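Local coordinates for protein glutaredoxin-glutathione complex (Polygonaceae, PDB 5KQA) that binds glutathione and, as a glutaredoxin of the thioredoxin fold, probably catalyses glutathione-dependent thiol-disulfide exchange, at residues A[56-62]-A[116-120]; A[85-89]-A[100-104]. One frame throughout, in Å; residues are numbered along the deposited sequence.

Contact 1: residues A[56-62]-A[116-120]; sequences LFDQLGA and LVPML
The backbone O of Phe-57 receives two N-H groups, that of Ala-62 N at 3.0 Å and, weakly, that of Leu-60 N. Together with the bond from Gly-61 N to Asp-58 O, the first of these makes a Schellman motif, in which glycine readily takes the positive phi. The chain turns there and Ala-62, leaving the helix, directs its methyl at segment 116-120, and Ala-62 CB lies 4.0 Å from Leu-120 CD1. Between the segments the contact is wholly apolar. Leu-56 and Leu-116 meet tip to tip through their CD2 methyls, 3.8 Å apart. Leu-116 holds CG anti to its backbone N (chi1 -172°), which points the branch at segment 56-62, where its CD2 meets both Leu-56 and Leu-60. Leu-60 crosses Leu-116 and Leu-120 at about right angles, and its CD1 touches Leu-116 CD2 at 3.8 Å and Leu-120 CD1 at 3.9 Å. Its other methyl, CD2, brushes Val-117 CG2 at the solvent-facing margin. Deeper in, Phe-57 brings CE1 obliquely against the same methyls of Leu-116 and Leu-120. Branched leucines suit a gap this wide: the axes of 56-60 and 116-120 approach no closer than 12.1 Å and cross at -74°. Val-107 of helix 104-112 touches Leu-56, Phe-57 and Leu-116, while Phe-57 and Leu-120 rest on strands 39-43 and 93-96, so both helices pack against the central sheet.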
loop_
_atom_site.group_PDB
_atom_site.type_symbol
_atom_site.label_atom_id
_atom_site.label_comp_id
_atom_site.label_asym_id
_atom_site.label_seq_id
_atom_site.Cartn_x
_atom_site.Cartn_y
_atom_site.Cartn_z
ATOM N N LEU A 56 1.362 -10.506 -8.204
ATOM C CA LEU A 56 2.257 -11.240 -7.303
ATOM C C LEU A 56 1.529 -11.697 -6.043
ATOM O O LEU A 56 1.600 -12.863 -5.666
ATOM C CB LEU A 56 3.466 -10.382 -6.909
ATOM C CG LEU A 56 4.412 -11.038 -5.887
ATOM C CD1 LEU A 56 5.277 -12.092 -6.542
ATOM C CD2 LEU A 56 5.265 -10.029 -5.163
ATOM N N PHE A 57 0.844 -10.769 -5.381
ATOM C CA PHE A 57 0.102 -11.102 -4.169
ATOM C C PHE A 57 -0.993 -12.127 -4.448
ATOM O O PHE A 57 -1.233 -13.005 -3.623
ATOM C CB PHE A 57 -0.505 -9.843 -3.538
ATOM C CG PHE A 57 0.507 -8.930 -2.940
ATOM C CD1 PHE A 57 1.579 -9.444 -2.223
ATOM C CD2 PHE A 57 0.406 -7.561 -3.101
ATOM C CE1 PHE A 57 2.526 -8.611 -1.669
ATOM C CE2 PHE A 57 1.356 -6.720 -2.553
ATOM C CZ PHE A 57 2.414 -7.246 -1.833
ATOM N N ASP A 58 -1.658 -12.018 -5.598
ATOM C CA ASP A 58 -2.660 -13.014 -5.992
ATOM C C ASP A 58 -2.047 -14.415 -6.003
ATOM O O ASP A 58 -2.580 -15.355 -5.401
ATOM C CB ASP A 58 -3.248 -12.704 -7.379
ATOM C CG ASP A 58 -4.130 -11.453 -7.391
ATOM O OD1 ASP A 58 -4.698 -11.091 -6.340
ATOM O OD2 ASP A 58 -4.260 -10.834 -8.470
ATOM N N GLN A 59 -0.915 -14.537 -6.690
ATOM C CA GLN A 59 -0.249 -15.822 -6.883
ATOM C C GLN A 59 0.328 -16.379 -5.571
ATOM O O GLN A 59 0.423 -17.597 -5.385
ATOM C CB GLN A 59 0.839 -15.674 -7.952
ATOM C CG GLN A 59 0.262 -15.317 -9.327
ATOM C CD GLN A 59 1.321 -15.091 -10.389
ATOM O OE1 GLN A 59 2.424 -14.633 -10.096
ATOM N NE2 GLN A 59 0.987 -15.411 -11.634
ATOM N N LEU A 60 0.687 -15.488 -4.652
ATOM C CA LEU A 60 1.195 -15.901 -3.345
ATOM C C LEU A 60 0.085 -16.327 -2.399
ATOM O O LEU A 60 0.359 -16.834 -1.311
ATOM C CB LEU A 60 1.986 -14.776 -2.682
ATOM C CG LEU A 60 3.305 -14.326 -3.294
ATOM C CD1 LEU A 60 3.875 -13.209 -2.429
ATOM C CD2 LEU A 60 4.286 -15.485 -3.418
ATOM N N GLY A 61 -1.168 -16.104 -2.792
ATOM C CA GLY A 61 -2.301 -16.457 -1.946
ATOM C C GLY A 61 -2.541 -15.469 -0.813
ATOM O O GLY A 61 -3.143 -15.795 0.215
ATOM N N ALA A 62 -2.073 -14.243 -1.001
ATOM C CA ALA A 62 -2.192 -13.228 0.036
ATOM C C ALA A 62 -3.401 -12.337 -0.223
ATOM O O ALA A 62 -3.649 -11.928 -1.353
ATOM C CB ALA A 62 -0.911 -12.392 0.112
ATOM N N LEU A 116 9.333 -11.918 2.067
ATOM C CA LEU A 116 7.955 -11.466 1.851
ATOM C C LEU A 116 6.895 -12.411 2.426
ATOM O O LEU A 116 5.983 -11.971 3.126
ATOM C CB LEU A 116 7.696 -11.263 0.353
ATOM C CG LEU A 116 6.369 -10.624 -0.050
ATOM C CD1 LEU A 116 6.209 -9.296 0.648
ATOM C CD2 LEU A 116 6.281 -10.444 -1.571
ATOM N N VAL A 117 7.002 -13.698 2.120
ATOM C CA VAL A 117 5.997 -14.657 2.594
ATOM C C VAL A 117 5.944 -14.740 4.126
ATOM O O VAL A 117 4.855 -14.748 4.701
ATOM C CB VAL A 117 6.235 -16.062 1.998
ATOM C CG1 VAL A 117 5.351 -17.108 2.680
ATOM C CG2 VAL A 117 5.952 -16.029 0.504
ATOM N N PRO A 118 7.110 -14.804 4.794
ATOM C CA PRO A 118 7.093 -14.792 6.262
ATOM C C PRO A 118 6.491 -13.504 6.832
ATOM O O PRO A 118 5.799 -13.570 7.846
ATOM C CB PRO A 118 8.578 -14.913 6.641
ATOM C CG PRO A 118 9.212 -15.589 5.455
ATOM C CD PRO A 118 8.467 -15.046 4.260
ATOM N N MET A 119 6.769 -12.358 6.208
ATOM C CA MET A 119 6.181 -11.085 6.642
ATOM C C MET A 119 4.671 -11.115 6.482
ATOM O O MET A 119 3.934 -10.648 7.357
ATOM C CB MET A 119 6.738 -9.905 5.839
ATOM C CG MET A 119 8.194 -9.564 6.078
ATOM S SD MET A 119 8.747 -8.337 4.865
ATOM C CE MET A 119 7.374 -7.203 4.923
ATOM N N LEU A 120 4.225 -11.656 5.346
ATOM C CA LEU A 120 2.807 -11.754 5.028
ATOM C C LEU A 120 2.100 -12.711 5.983
ATOM O O LEU A 120 0.957 -12.499 6.365
ATOM C CB LEU A 120 2.616 -12.210 3.576
ATOM C CG LEU A 120 2.920 -11.162 2.499
ATOM C CD1 LEU A 120 2.948 -11.796 1.113
ATOM C CD2 LEU A 120 1.892 -10.038 2.528
#

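Contact 2: residues A[85-89]-A[100-104]. With GSH (glutathione), chain B.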
loop_
_atom_site.group_PDB
_atom_site.type_symbol
_atom_site.label_atom_id
_atom_site.label_comp_id
_atom_site.label_asym_id
_atom_site.label_seq_id
_atom_site.Cartn_x
_atom_site.Cartn_y
_atom_site.Cartn_z
ATOM N N TRP A 85 4.288 10.885 5.001
ATOM C CA TRP A 85 4.457 9.726 5.865
ATOM C C TRP A 85 5.604 8.801 5.449
ATOM O O TRP A 85 6.321 8.267 6.313
ATOM C CB TRP A 85 3.141 8.961 5.879
ATOM C CG TRP A 85 2.991 7.819 6.830
ATOM C CD1 TRP A 85 3.812 7.471 7.860
ATOM C CD2 TRP A 85 1.912 6.877 6.834
ATOM N NE1 TRP A 85 3.316 6.356 8.500
ATOM C CE2 TRP A 85 2.153 5.971 7.887
ATOM C CE3 TRP A 85 0.777 6.701 6.029
ATOM C CZ2 TRP A 85 1.290 4.918 8.175
ATOM C CZ3 TRP A 85 -0.076 5.647 6.309
ATOM C CH2 TRP A 85 0.189 4.767 7.375
ATOM N N THR A 86 5.778 8.600 4.142
ATOM C CA THR A 86 6.726 7.587 3.643
ATOM C C THR A 86 7.858 8.108 2.729
ATOM O O THR A 86 8.755 7.347 2.366
ATOM C CB THR A 86 5.996 6.474 2.844
ATOM O OG1 THR A 86 5.529 7.009 1.603
ATOM C CG2 THR A 86 4.813 5.865 3.633
ATOM N N GLY A 87 7.796 9.371 2.321
ATOM C CA GLY A 87 8.795 9.924 1.415
ATOM C C GLY A 87 8.652 9.468 -0.025
ATOM O O GLY A 87 9.418 9.858 -0.913
ATOM N N GLN A 88 7.642 8.643 -0.257
ATOM C CA GLN A 88 7.384 8.076 -1.570
ATOM C C GLN A 88 6.342 8.918 -2.324
ATOM O O GLN A 88 5.382 9.401 -1.727
ATOM C CB GLN A 88 6.925 6.626 -1.394
ATOM C CG GLN A 88 6.558 5.885 -2.647
ATOM C CD GLN A 88 6.231 4.430 -2.355
ATOM O OE1 GLN A 88 6.710 3.859 -1.370
ATOM N NE2 GLN A 88 5.437 3.822 -3.214
ATOM N N ARG A 89 6.541 9.105 -3.624
ATOM C CA ARG A 89 5.659 9.958 -4.430
ATOM C C ARG A 89 4.726 9.168 -5.345
ATOM O O ARG A 89 3.755 9.710 -5.881
ATOM C CB ARG A 89 6.492 10.922 -5.282
ATOM C CG ARG A 89 7.437 11.770 -4.465
ATOM C CD ARG A 89 8.218 12.747 -5.314
ATOM N NE ARG A 89 8.984 13.657 -4.467
ATOM C CZ ARG A 89 8.500 14.798 -3.989
ATOM N NH1 ARG A 89 7.259 15.166 -4.283
ATOM N NH2 ARG A 89 9.255 15.574 -3.231
ATOM N N HIS A 100 5.560 0.204 6.421
ATOM C CA HIS A 100 5.735 0.628 5.038
ATOM C C HIS A 100 6.736 -0.240 4.292
ATOM O O HIS A 100 7.872 -0.392 4.726
ATOM C CB HIS A 100 6.200 2.090 4.966
ATOM C CG HIS A 100 6.470 2.558 3.567
ATOM N ND1 HIS A 100 7.720 2.948 3.133
ATOM C CD2 HIS A 100 5.648 2.680 2.494
ATOM C CE1 HIS A 100 7.657 3.294 1.859
ATOM N NE2 HIS A 100 6.409 3.140 1.448
ATOM N N ILE A 101 6.312 -0.785 3.154
ATOM C CA ILE A 101 7.180 -1.609 2.334
ATOM C C ILE A 101 7.785 -0.789 1.195
ATOM O O ILE A 101 8.977 -0.820 0.982
ATOM C CB ILE A 101 6.415 -2.824 1.738
ATOM C CG1 ILE A 101 5.809 -3.668 2.855
ATOM C CG2 ILE A 101 7.350 -3.665 0.879
ATOM C CD1 ILE A 101 6.851 -4.355 3.715
ATOM N N GLY A 102 6.950 -0.059 0.463
ATOM C CA GLY A 102 7.427 0.694 -0.680
ATOM C C GLY A 102 6.658 0.369 -1.945
ATOM O O GLY A 102 5.487 0.026 -1.888
ATOM N N GLY A 103 7.323 0.472 -3.093
ATOM C CA GLY A 103 6.677 0.238 -4.369
ATOM C C GLY A 103 6.832 -1.182 -4.880
ATOM O O GLY A 103 7.145 -2.103 -4.123
ATOM N N CYS A 104 6.609 -1.354 -6.178
ATOM C CA CYS A 104 6.728 -2.659 -6.822
ATOM C C CYS A 104 8.125 -3.249 -6.668
ATOM O O CYS A 104 8.288 -4.414 -6.285
ATOM C CB CYS A 104 6.384 -2.551 -8.307
ATOM S SG CYS A 104 6.273 -4.152 -9.126
HETATM N N1 GSH B . 9.858 2.069 -9.066
HETATM C CA1 GSH B . 8.471 2.287 -8.814
HETATM C C1 GSH B . 7.873 0.959 -8.410
HETATM O O11 GSH B . 6.794 0.921 -7.758
HETATM O O12 GSH B . 8.468 -0.113 -8.715
HETATM C CB1 GSH B . 7.785 2.866 -10.045
HETATM C CG1 GSH B . 6.289 3.040 -9.805
HETATM C CD1 GSH B . 5.685 4.112 -10.710
HETATM O OE1 GSH B . 6.372 4.682 -11.538
HETATM N N2 GSH B . 4.305 4.455 -10.590
HETATM C CA2 GSH B . 3.711 5.460 -11.414
HETATM C C2 GSH B . 3.357 6.701 -10.634
HETATM O O2 GSH B . 2.959 6.637 -9.481
HETATM C CB2 GSH B . 2.372 5.007 -11.950
HETATM S SG2 GSH B . 2.550 3.921 -13.338
HETATM N N3 GSH B . 3.443 7.961 -11.283
HETATM C CA3 GSH B . 3.070 9.137 -10.575
HETATM C C3 GSH B . 1.581 9.055 -10.243
HETATM O O31 GSH B . 1.132 9.596 -9.198
HETATM O O32 GSH B . 0.771 8.445 -11.000
#
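The CA atoms of Thr-86 and His-100 lie 7.2 Å apart, and Gln-88 and Gly-102 are the next facing pair, as the chain leaving helix 75-86 runs beside the end of strand 99-102. Thr-86 lays its CB squarely over one face of the imidazole, a CH-pi contact 3.6 Å from the ring centroid, and CG2 sits 3.5 Å from His-100 CD2. Its OG1 is turned to Leu-82 O, with which it hydrogen-bonds, and accepts Gln-88 N at 3.3 Å in an ST turn. Gln-88 stretches out, CG anti to its backbone N (chi1 178°), until OE1 takes the N-H of His-100 NE2 at 2.9 Å; the oxygen lies in the ring plane, but the bond is bent to 142°. Were His-100 an alanine, Gln-88 OE1 would probably lose this donor and Thr-86 CB and CG2 the ring face they lie on. Ile-101 and Gly-102 both oppose Val-94 in a classic beta bulge on the edge strand of the thioredoxin-fold sheet, just before the glutathione pocket. Gly-103, the N-cap of helix 104-112, has no CB to collide with the ligand, and Cys-104 N donates to carboxylate O11 of the glutathione gamma-glutamyl group at 2.8 Å. Asp-105 OD2 is also hydrogen-bonded to the ligand, beside this helix start.

Contact 1 and contact 2 have centres 18 Å apart in one glutaredoxin domain. Along the chain 85-89 and 100-104 are nested inside the loop that 56-62 and 116-120 close. The shared elements are the central sheet and helix 104-112: contact 2 leads into the start of that helix at the ligand, whereas Val-107, further along the same helix, packs into contact 1. Strand 93-96 also serves both, bonding to the bulged edge strand in contact 2 and receiving Phe-57, Leu-116 and Leu-120 of contact 1. Met-119 and Ile-101 bring the two together, though their modelled closeness is doubtful. Contact 2 probably helps shape the glutathione site, while contact 1 joins helices 48-60 and 116-122 farther off, its Phe-57 side chain about 11 Å from the ligand.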